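Local coordinates for glycine betaine, L-proline ABC transporter, glycine/betaine/L-proline-binding protein (ProX) (Borrelia burgdorferi, PDB 3TMG) that binds glycine betaine (trimethyl glycine) and probably delivers it to an ABC transporter for uptake into the cell, at residues Thr75-Tyr80 with Gly133-Val139; Glu160-Leu164 with Leu181-Ala187. All blocks are in the same frame, centred on the assembly; numbering follows the deposited sequence.

Contact 1: Thr75-Tyr80 with Gly133-Val139; sequences TADKFY and GAGTQIV. With BET (trimethyl glycine), chain E.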
ATOM      1  N   THR A  75       3.796   8.038   8.626  1.00 14.19           N
ATOM      2  CA  THR A  75       2.595   8.059   9.463  1.00 14.84           C
ATOM      3  C   THR A  75       1.855   6.722   9.577  1.00 14.80           C
ATOM      4  O   THR A  75       1.606   6.249  10.714  1.00 14.58           O
ATOM      5  CB  THR A  75       1.593   9.166   9.073  1.00 14.49           C
ATOM      6  OG1 THR A  75       2.261  10.425   9.167  1.00 14.08           O
ATOM      7  CG2 THR A  75       0.351   9.147  10.062  1.00 15.22           C
ATOM      8  N   ALA A  76       1.561   6.113   8.431  1.00 14.01           N
ATOM      9  CA  ALA A  76       0.713   4.918   8.434  1.00 14.75           C
ATOM     10  C   ALA A  76       1.342   3.826   9.270  1.00 15.41           C
ATOM     11  O   ALA A  76       0.662   3.216  10.105  1.00 15.77           O
ATOM     12  CB  ALA A  76       0.431   4.432   7.018  1.00 13.80           C
ATOM     13  N   ASP A  77       2.638   3.565   9.065  1.00 15.57           N
ATOM     14  CA  ASP A  77       3.270   2.421   9.724  1.00 16.50           C
ATOM     15  C   ASP A  77       4.073   2.738  10.975  1.00 17.28           C
ATOM     16  O   ASP A  77       4.842   1.893  11.420  1.00 17.88           O
ATOM     17  CB  ASP A  77       4.163   1.616   8.754  1.00 16.56           C
ATOM     18  CG  ASP A  77       3.378   0.933   7.651  1.00 16.81           C
ATOM     19  OD1 ASP A  77       2.108   1.036   7.594  1.00 17.51           O
ATOM     20  OD2 ASP A  77       4.062   0.324   6.802  1.00 16.11           O
ATOM     21  N   LYS A  78       3.876   3.916  11.547  1.00 17.45           N
ATOM     22  CA  LYS A  78       4.650   4.370  12.706  1.00 19.52           C
ATOM     23  C   LYS A  78       4.700   3.304  13.800  1.00 21.41           C
ATOM     24  O   LYS A  78       5.768   2.991  14.301  1.00 21.90           O
ATOM     25  CB  LYS A  78       4.068   5.679  13.269  1.00 19.76           C
ATOM     26  N   PHE A  79       3.537   2.726  14.110  1.00 22.49           N
ATOM     27  CA  PHE A  79       3.409   1.774  15.217  1.00 24.82           C
ATOM     28  C   PHE A  79       4.422   0.637  15.045  1.00 25.58           C
ATOM     29  O   PHE A  79       5.085   0.259  16.022  1.00 28.44           O
ATOM     30  CB  PHE A  79       1.952   1.285  15.309  1.00 25.20           C
ATOM     31  CG  PHE A  79       1.727   0.174  16.298  1.00 27.19           C
ATOM     32  CD1 PHE A  79       1.531   0.464  17.654  1.00 29.05           C
ATOM     33  CD2 PHE A  79       1.681  -1.151  15.870  1.00 27.22           C
ATOM     34  CE1 PHE A  79       1.325  -0.574  18.584  1.00 31.15           C
ATOM     35  CE2 PHE A  79       1.457  -2.183  16.767  1.00 29.72           C
ATOM     36  CZ  PHE A  79       1.286  -1.893  18.137  1.00 31.46           C
ATOM     37  N   TYR A  80       4.583   0.118  13.818  1.00 23.50           N
ATOM     38  CA  TYR A  80       5.550  -0.970  13.567  1.00 24.24           C
ATOM     39  C   TYR A  80       7.002  -0.532  13.371  1.00 24.63           C
ATOM     40  O   TYR A  80       7.933  -1.171  13.852  1.00 25.70           O
ATOM     41  CB  TYR A  80       5.116  -1.789  12.343  1.00 22.20           C
ATOM     42  CG  TYR A  80       3.724  -2.355  12.479  1.00 21.96           C
ATOM     43  CD1 TYR A  80       3.441  -3.417  13.377  1.00 22.12           C
ATOM     44  CD2 TYR A  80       2.661  -1.801  11.747  1.00 20.51           C
ATOM     45  CE1 TYR A  80       2.149  -3.906  13.493  1.00 21.98           C
ATOM     46  CE2 TYR A  80       1.369  -2.296  11.861  1.00 19.80           C
ATOM     47  CZ  TYR A  80       1.129  -3.368  12.712  1.00 21.80           C
ATOM     48  OH  TYR A  80      -0.168  -3.859  12.812  1.00 22.39           O
ATOM     49  N   GLY A 133      -5.097  -4.018  11.915  1.00 26.47           N
ATOM     50  CA  GLY A 133      -3.643  -4.018  12.016  1.00 24.33           C
ATOM     51  C   GLY A 133      -2.926  -3.322  10.873  1.00 21.98           C
ATOM     52  O   GLY A 133      -1.745  -3.019  10.995  1.00 22.74           O
ATOM     53  N   ALA A 134      -3.619  -3.040   9.762  1.00 19.83           N
ATOM     54  CA  ALA A 134      -3.028  -2.248   8.700  1.00 18.18           C
ATOM     55  C   ALA A 134      -2.679  -0.881   9.283  1.00 17.30           C
ATOM     56  O   ALA A 134      -3.420  -0.352  10.092  1.00 16.79           O
ATOM     57  CB  ALA A 134      -4.017  -2.074   7.511  1.00 19.06           C
ATOM     58  N   GLY A 135      -1.575  -0.290   8.845  1.00 16.90           N
ATOM     59  CA  GLY A 135      -1.207   1.023   9.362  1.00 16.44           C
ATOM     60  C   GLY A 135      -2.354   2.018   9.213  1.00 15.68           C
ATOM     61  O   GLY A 135      -2.725   2.715  10.168  1.00 15.38           O
ATOM     62  N   THR A 136      -2.937   2.060   8.024  1.00 14.73           N
ATOM     63  CA  THR A 136      -4.031   2.993   7.791  1.00 15.13           C
ATOM     64  C   THR A 136      -5.213   2.746   8.763  1.00 15.63           C
ATOM     65  O   THR A 136      -5.857   3.682   9.240  1.00 15.91           O
ATOM     66  CB  THR A 136      -4.499   2.958   6.329  1.00 14.96           C
ATOM     67  OG1 THR A 136      -3.465   3.537   5.511  1.00 15.17           O
ATOM     68  CG2 THR A 136      -5.762   3.830   6.163  1.00 14.71           C
ATOM     69  N   GLN A 137      -5.496   1.480   9.043  1.00 15.85           N
ATOM     70  CA  GLN A 137      -6.560   1.159  10.006  1.00 16.39           C
ATOM     71  C   GLN A 137      -6.249   1.619  11.437  1.00 16.91           C
ATOM     72  O   GLN A 137      -7.124   2.135  12.164  1.00 17.83           O
ATOM     73  CB  GLN A 137      -6.809  -0.351  10.006  1.00 17.30           C
ATOM     74  CG  GLN A 137      -8.049  -0.822  10.801  1.00 18.43           C
ATOM     75  CD  GLN A 137      -9.353  -0.683  10.030  1.00 19.41           C
ATOM     76  OE1 GLN A 137      -9.393  -0.099   8.943  1.00 19.59           O
ATOM     77  NE2 GLN A 137     -10.448  -1.149  10.638  1.00 19.88           N
ATOM     78  N   ILE A 138      -5.012   1.386  11.859  1.00 16.73           N
ATOM     79  CA  ILE A 138      -4.527   1.891  13.144  1.00 17.30           C
ATOM     80  C   ILE A 138      -4.690   3.423  13.255  1.00 16.92           C
ATOM     81  O   ILE A 138      -5.272   3.956  14.243  1.00 17.20           O
ATOM     82  CB  ILE A 138      -3.058   1.484  13.376  1.00 17.76           C
ATOM     83  CG1 ILE A 138      -2.939  -0.068  13.463  1.00 19.12           C
ATOM     84  CG2 ILE A 138      -2.514   2.183  14.644  1.00 18.81           C
ATOM     85  CD1 ILE A 138      -1.531  -0.590  13.763  1.00 19.66           C
ATOM     86  N   VAL A 139      -4.204   4.142  12.245  1.00 15.86           N
ATOM     87  CA  VAL A 139      -4.203   5.625  12.333  1.00 15.90           C
ATOM     88  C   VAL A 139      -5.639   6.163  12.230  1.00 15.94           C
ATOM     89  O   VAL A 139      -6.003   7.125  12.867  1.00 16.27           O
ATOM     90  CB  VAL A 139      -3.304   6.274  11.256  1.00 15.05           C
ATOM     91  CG1 VAL A 139      -3.345   7.783  11.424  1.00 15.23           C
ATOM     92  CG2 VAL A 139      -1.839   5.793  11.479  1.00 15.28           C
TER
HETATM   93  N   BET E 310      -2.331   0.975   2.595  1.00 21.24           N
HETATM   94  CA  BET E 310      -1.045   0.723   3.267  1.00 22.93           C
HETATM   95  C   BET E 310      -1.147   1.274   4.697  1.00 25.81           C
HETATM   96  O   BET E 310      -1.760   0.714   5.644  1.00 21.29           O
HETATM   97  OXT BET E 310      -0.611   2.351   4.860  1.00 31.67           O
HETATM   98  C1  BET E 310      -2.277   0.609   1.169  1.00 21.38           C
HETATM   99  C2  BET E 310      -2.677   2.389   2.666  1.00 21.25           C
HETATM  100  C3  BET E 310      -3.393   0.197   3.264  1.00 18.99           C
HETATM  101  O   HOH W   1       0.370  -0.734   6.702  1.00 23.34           O

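Contact 2: Glu160-Leu164 with Leu181-Ala187; sequences ESVML and LWKPHWA. With BET (trimethyl glycine), chain E.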
ATOM      1  N   GLU A 160      -9.457  -4.532   2.106  1.00 21.11           N
ATOM      2  CA  GLU A 160      -9.535  -3.608   0.988  1.00 20.61           C
ATOM      3  C   GLU A 160     -10.703  -4.011   0.042  1.00 21.34           C
ATOM      4  O   GLU A 160     -11.439  -3.148  -0.380  1.00 20.42           O
ATOM      5  CB  GLU A 160      -8.223  -3.519   0.199  1.00 20.50           C
ATOM      6  CG  GLU A 160      -8.261  -2.402  -0.867  1.00 21.59           C
ATOM      7  CD  GLU A 160      -7.104  -2.415  -1.877  1.00 24.37           C
ATOM      8  OE1 GLU A 160      -6.241  -3.290  -1.776  1.00 24.74           O
ATOM      9  OE2 GLU A 160      -7.055  -1.559  -2.804  1.00 24.53           O
ATOM     10  N   SER A 161     -10.844  -5.311  -0.259  1.00 20.78           N
ATOM     11  CA  SER A 161     -11.883  -5.781  -1.186  0.70 22.27           C
ATOM     12  C   SER A 161     -13.312  -5.530  -0.664  1.00 22.20           C
ATOM     13  O   SER A 161     -14.182  -5.041  -1.410  1.00 23.10           O
ATOM     14  CB  SER A 161     -11.680  -7.266  -1.509  0.70 22.54           C
ATOM     15  OG  SER A 161     -10.572  -7.390  -2.379  0.70 20.99           O
ATOM     16  N   VAL A 162     -13.548  -5.839   0.606  1.00 22.10           N
ATOM     17  CA  VAL A 162     -14.862  -5.642   1.218  1.00 22.87           C
ATOM     18  C   VAL A 162     -15.156  -4.143   1.314  1.00 22.38           C
ATOM     19  O   VAL A 162     -16.274  -3.707   0.978  1.00 22.74           O
ATOM     20  CB  VAL A 162     -14.959  -6.285   2.626  1.00 23.62           C
ATOM     21  CG1 VAL A 162     -16.185  -5.802   3.344  1.00 24.53           C
ATOM     22  CG2 VAL A 162     -14.946  -7.796   2.510  1.00 24.98           C
ATOM     23  N   MET A 163     -14.158  -3.352   1.768  1.00 20.05           N
ATOM     24  CA  MET A 163     -14.319  -1.879   1.855  1.00 19.06           C
ATOM     25  C   MET A 163     -14.715  -1.302   0.479  1.00 18.16           C
ATOM     26  O   MET A 163     -15.686  -0.562   0.366  1.00 18.58           O
ATOM     27  CB  MET A 163     -13.038  -1.197   2.411  1.00 18.27           C
ATOM     28  CG  MET A 163     -13.079   0.337   2.432  1.00 18.20           C
ATOM     29  SD  MET A 163     -12.688   1.155   0.860  1.00 17.78           S
ATOM     30  CE  MET A 163     -10.909   0.884   0.881  1.00 17.24           C
ATOM     31  N   LEU A 164     -13.990  -1.678  -0.563  1.00 17.56           N
ATOM     32  CA  LEU A 164     -14.310  -1.191  -1.927  1.00 18.05           C
ATOM     33  C   LEU A 164     -15.649  -1.671  -2.499  1.00 19.09           C
ATOM     34  O   LEU A 164     -16.342  -0.908  -3.158  1.00 19.20           O
ATOM     35  CB  LEU A 164     -13.197  -1.512  -2.901  1.00 17.44           C
ATOM     36  CG  LEU A 164     -11.848  -0.828  -2.614  1.00 16.83           C
ATOM     37  CD1 LEU A 164     -10.803  -1.570  -3.426  1.00 16.07           C
ATOM     38  CD2 LEU A 164     -11.974   0.644  -3.010  1.00 16.57           C
ATOM     39  N   LEU A 181      -9.494   5.623   2.864  1.00 13.71           N
ATOM     40  CA  LEU A 181      -8.966   5.317   1.523  1.00 13.05           C
ATOM     41  C   LEU A 181      -7.631   6.053   1.383  1.00 12.62           C
ATOM     42  O   LEU A 181      -7.175   6.717   2.309  1.00 12.74           O
ATOM     43  CB  LEU A 181      -9.940   5.674   0.385  1.00 13.09           C
ATOM     44  CG  LEU A 181     -10.468   4.440  -0.369  1.00 13.22           C
ATOM     45  CD1 LEU A 181     -11.573   4.795  -1.354  1.00 14.22           C
ATOM     46  CD2 LEU A 181      -9.333   3.699  -1.098  1.00 12.95           C
ATOM     47  N   TRP A 182      -6.984   5.909   0.236  1.00 11.99           N
ATOM     48  CA  TRP A 182      -5.644   6.416   0.102  1.00 11.32           C
ATOM     49  C   TRP A 182      -5.405   6.604  -1.349  1.00 11.54           C
ATOM     50  O   TRP A 182      -6.172   6.071  -2.202  1.00 10.97           O
ATOM     51  CB  TRP A 182      -4.606   5.440   0.720  1.00 11.40           C
ATOM     52  CG  TRP A 182      -4.703   4.032   0.149  1.00 11.39           C
ATOM     53  CD1 TRP A 182      -4.084   3.500  -0.992  1.00 11.13           C
ATOM     54  CD2 TRP A 182      -5.549   2.973   0.667  1.00 11.61           C
ATOM     55  NE1 TRP A 182      -4.451   2.176  -1.176  1.00 11.58           N
ATOM     56  CE2 TRP A 182      -5.359   1.814  -0.220  1.00 11.69           C
ATOM     57  CE3 TRP A 182      -6.408   2.866   1.775  1.00 11.87           C
ATOM     58  CZ2 TRP A 182      -6.006   0.605   0.007  1.00 12.15           C
ATOM     59  CZ3 TRP A 182      -7.073   1.650   1.987  1.00 12.22           C
ATOM     60  CH2 TRP A 182      -6.870   0.539   1.131  1.00 12.40           C
ATOM     61  N   LYS A 183      -4.368   7.394  -1.644  1.00 11.45           N
ATOM     62  CA  LYS A 183      -3.813   7.459  -2.987  1.00 11.75           C
ATOM     63  C   LYS A 183      -2.385   6.951  -2.891  1.00 10.92           C
ATOM     64  O   LYS A 183      -1.692   7.188  -1.885  1.00 11.05           O
ATOM     65  CB  LYS A 183      -3.852   8.897  -3.583  1.00 12.32           C
ATOM     66  CG  LYS A 183      -5.248   9.451  -3.772  1.00 13.11           C
ATOM     67  CD  LYS A 183      -5.220  10.865  -4.385  1.00 13.68           C
ATOM     68  CE  LYS A 183      -6.592  11.262  -4.954  1.00 15.02           C
ATOM     69  NZ  LYS A 183      -6.631  12.741  -5.236  1.00 15.75           N
ATOM     70  N   PRO A 184      -1.912   6.261  -3.944  1.00 10.49           N
ATOM     71  CA  PRO A 184      -2.528   6.063  -5.250  1.00 11.03           C
ATOM     72  C   PRO A 184      -3.606   4.984  -5.217  1.00 11.22           C
ATOM     73  O   PRO A 184      -3.387   3.916  -4.645  1.00 11.55           O
ATOM     74  CB  PRO A 184      -1.348   5.590  -6.140  1.00 10.67           C
ATOM     75  CG  PRO A 184      -0.416   4.908  -5.159  1.00 10.38           C
ATOM     76  CD  PRO A 184      -0.561   5.695  -3.852  1.00 10.00           C
ATOM     77  N   HIS A 185      -4.758   5.255  -5.827  1.00 11.72           N
ATOM     78  CA  HIS A 185      -5.792   4.225  -5.940  1.00 12.01           C
ATOM     79  C   HIS A 185      -6.682   4.585  -7.102  1.00 12.82           C
ATOM     80  O   HIS A 185      -7.029   5.779  -7.278  1.00 13.96           O
ATOM     81  CB  HIS A 185      -6.604   4.078  -4.633  1.00 11.55           C
ATOM     82  CG  HIS A 185      -7.284   2.728  -4.492  1.00 11.70           C
ATOM     83  ND1 HIS A 185      -8.341   2.381  -5.242  1.00 12.90           N
ATOM     84  CD2 HIS A 185      -6.977   1.611  -3.718  1.00 12.05           C
ATOM     85  CE1 HIS A 185      -8.758   1.124  -4.917  1.00 13.04           C
ATOM     86  NE2 HIS A 185      -7.934   0.647  -3.986  1.00 12.44           N
ATOM     87  N   TRP A 186      -7.044   3.597  -7.909  1.00 13.12           N
ATOM     88  CA  TRP A 186      -7.997   3.848  -9.042  1.00 14.44           C
ATOM     89  C   TRP A 186      -9.408   4.221  -8.577  1.00 14.66           C
ATOM     90  O   TRP A 186     -10.214   4.748  -9.367  1.00 15.60           O
ATOM     91  CB  TRP A 186      -8.026   2.633 -10.003  1.00 15.23           C
ATOM     92  CG  TRP A 186      -8.285   1.360  -9.242  1.00 15.16           C
ATOM     93  CD1 TRP A 186      -7.352   0.408  -8.807  1.00 15.56           C
ATOM     94  CD2 TRP A 186      -9.565   0.920  -8.680  1.00 16.13           C
ATOM     95  NE1 TRP A 186      -7.959  -0.563  -8.034  1.00 15.53           N
ATOM     96  CE2 TRP A 186      -9.295  -0.330  -7.956  1.00 16.11           C
ATOM     97  CE3 TRP A 186     -10.873   1.405  -8.727  1.00 16.89           C
ATOM     98  CZ2 TRP A 186     -10.292  -1.043  -7.346  1.00 16.48           C
ATOM     99  CZ3 TRP A 186     -11.862   0.689  -8.065  1.00 17.56           C
ATOM    100  CH2 TRP A 186     -11.575  -0.516  -7.392  1.00 17.87           C
ATOM    101  N   ALA A 187      -9.730   4.012  -7.291  1.00 13.96           N
ATOM    102  CA  ALA A 187     -11.076   4.387  -6.791  1.00 14.59           C
ATOM    103  C   ALA A 187     -11.384   5.876  -7.024  1.00 15.39           C
ATOM    104  O   ALA A 187     -12.538   6.233  -7.267  1.00 15.90           O
ATOM    105  CB  ALA A 187     -11.232   4.053  -5.305  1.00 13.86           C
TER
HETATM  106  N   BET E 310      -2.331   0.975   2.595  1.00 21.24           N
HETATM  107  CA  BET E 310      -1.045   0.723   3.267  1.00 22.93           C
HETATM  108  C   BET E 310      -1.147   1.274   4.697  1.00 25.81           C
HETATM  109  O   BET E 310      -1.760   0.714   5.644  1.00 21.29           O
HETATM  110  OXT BET E 310      -0.611   2.351   4.860  1.00 31.67           O
HETATM  111  C1  BET E 310      -2.277   0.609   1.169  1.00 21.38           C
HETATM  112  C2  BET E 310      -2.677   2.389   2.666  1.00 21.25           C
HETATM  113  C3  BET E 310      -3.393   0.197   3.264  1.00 18.99           C
HETATM  114  O   HOH W   2      -7.365  -2.863  -5.464  1.00 36.74           O

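Contact 1: Thr75-Tyr80 with Gly133-Val139
With CG of Tyr80 anti to its own carbonyl carbon (chi1 -57°), the phenol reaches across to Gly133, and Tyr80 OH donates to Gly133 O at 2.5 Å. The bond lies in the carbonyl plane, on a lone pair, and the acceptor sits at the edge of the ring. Ile138 CG1 is likewise anti to its carbonyl carbon and the chain runs on straight, which sends Ile138 CD1 to 3.9 Å from Tyr80 CE2 and to the same distance from Phe79 CD2. Phe79 CD2 in turn rests over the centre of one Tyr80 face. These segments line the ligand pocket of a periplasmic-binding-protein fold with Ala76, Gly135 and Thr136. In the first turn of helix 135-146, Thr136 N gives BET O a fairly straight bond of 3.0 Å (164°), while a water takes the N-H of Gly135 and lies within hydrogen-bonding distance of Asp77 OD1 and BET O. Asp77 OD2 is held by Tyr57 OH and Trp72 N. The backbones meet tightly where Gly135 CA comes within 3.0 Å of Ala76 O, glycine letting them come together. Thr136 OG1 is engaged by Gln100, and Ala76 CB lies 3.2 Å from BET OXT.

Contact 2: Glu160-Leu164 with Leu181-Ala187
In the substrate-binding domain of this ABC-type betaine system, a wall of the ligand pocket is backed by the first turn of helix 160-172, packed against the end of strand 179-183 and the loop after it. Helix segment 160-164 and strand segment 181-183 run at 104° to each other, and Glu160, Met163 and Leu164 point toward the strand and loop. Trp182 is the pocket residue: one face of its indole takes the methyl C2 of BET, 3.5 Å from Trp182 CD2, as expected where aromatic rings receive a quaternary ammonium, and Leu181 CD2 lies against the opposite face. At the benzo end of the indole, Glu160 CG is 3.8 Å from Trp182 CH2, and Met163 CE reaches both that atom and Leu181 CD2. Glu160 is extended, with CG anti to the backbone N (chi1 -173°), and this carries its carboxylate to His185. There His185 NE2 donates to Glu160 OE2 at 2.7 Å in the plane of the imidazole, although the bond is bent (144°) and the carboxylate is turned steeply to the ring. Glu160 OE1 is held by Gly26 N. Leu164 CD1 touches the edge of the imidazole, near its plane, and Trp186 CZ2 at 4.0 Å. The far nitrogen of the ring, His185 ND1, accepts from Ala187 N at 3.0 Å, a capping bond at the turn into helix 187-190.

How the contacts relate
From the N terminus, the chain passes strand 67-73 and enters Thr75-Tyr80, then runs through strand 88-105 before helix 135-146 returns to it: contact 1 closes this 52-residue loop. Only afterwards does contact 2 open, at helix 160-172, and its short loop of 16 residues ends at strand 179-183 and the turn beyond. The two are in series, neither enclosing nor crossing the other. Their centres are 16 Å apart and their nearest atoms about 5 Å, without touching, yet both reach the betaine: contact 1 meets mainly the carboxylate end and contact 2 the methylated ammonium. Strand 88-105 pairs with 179-183 and also supplies Gln100 to contact 1.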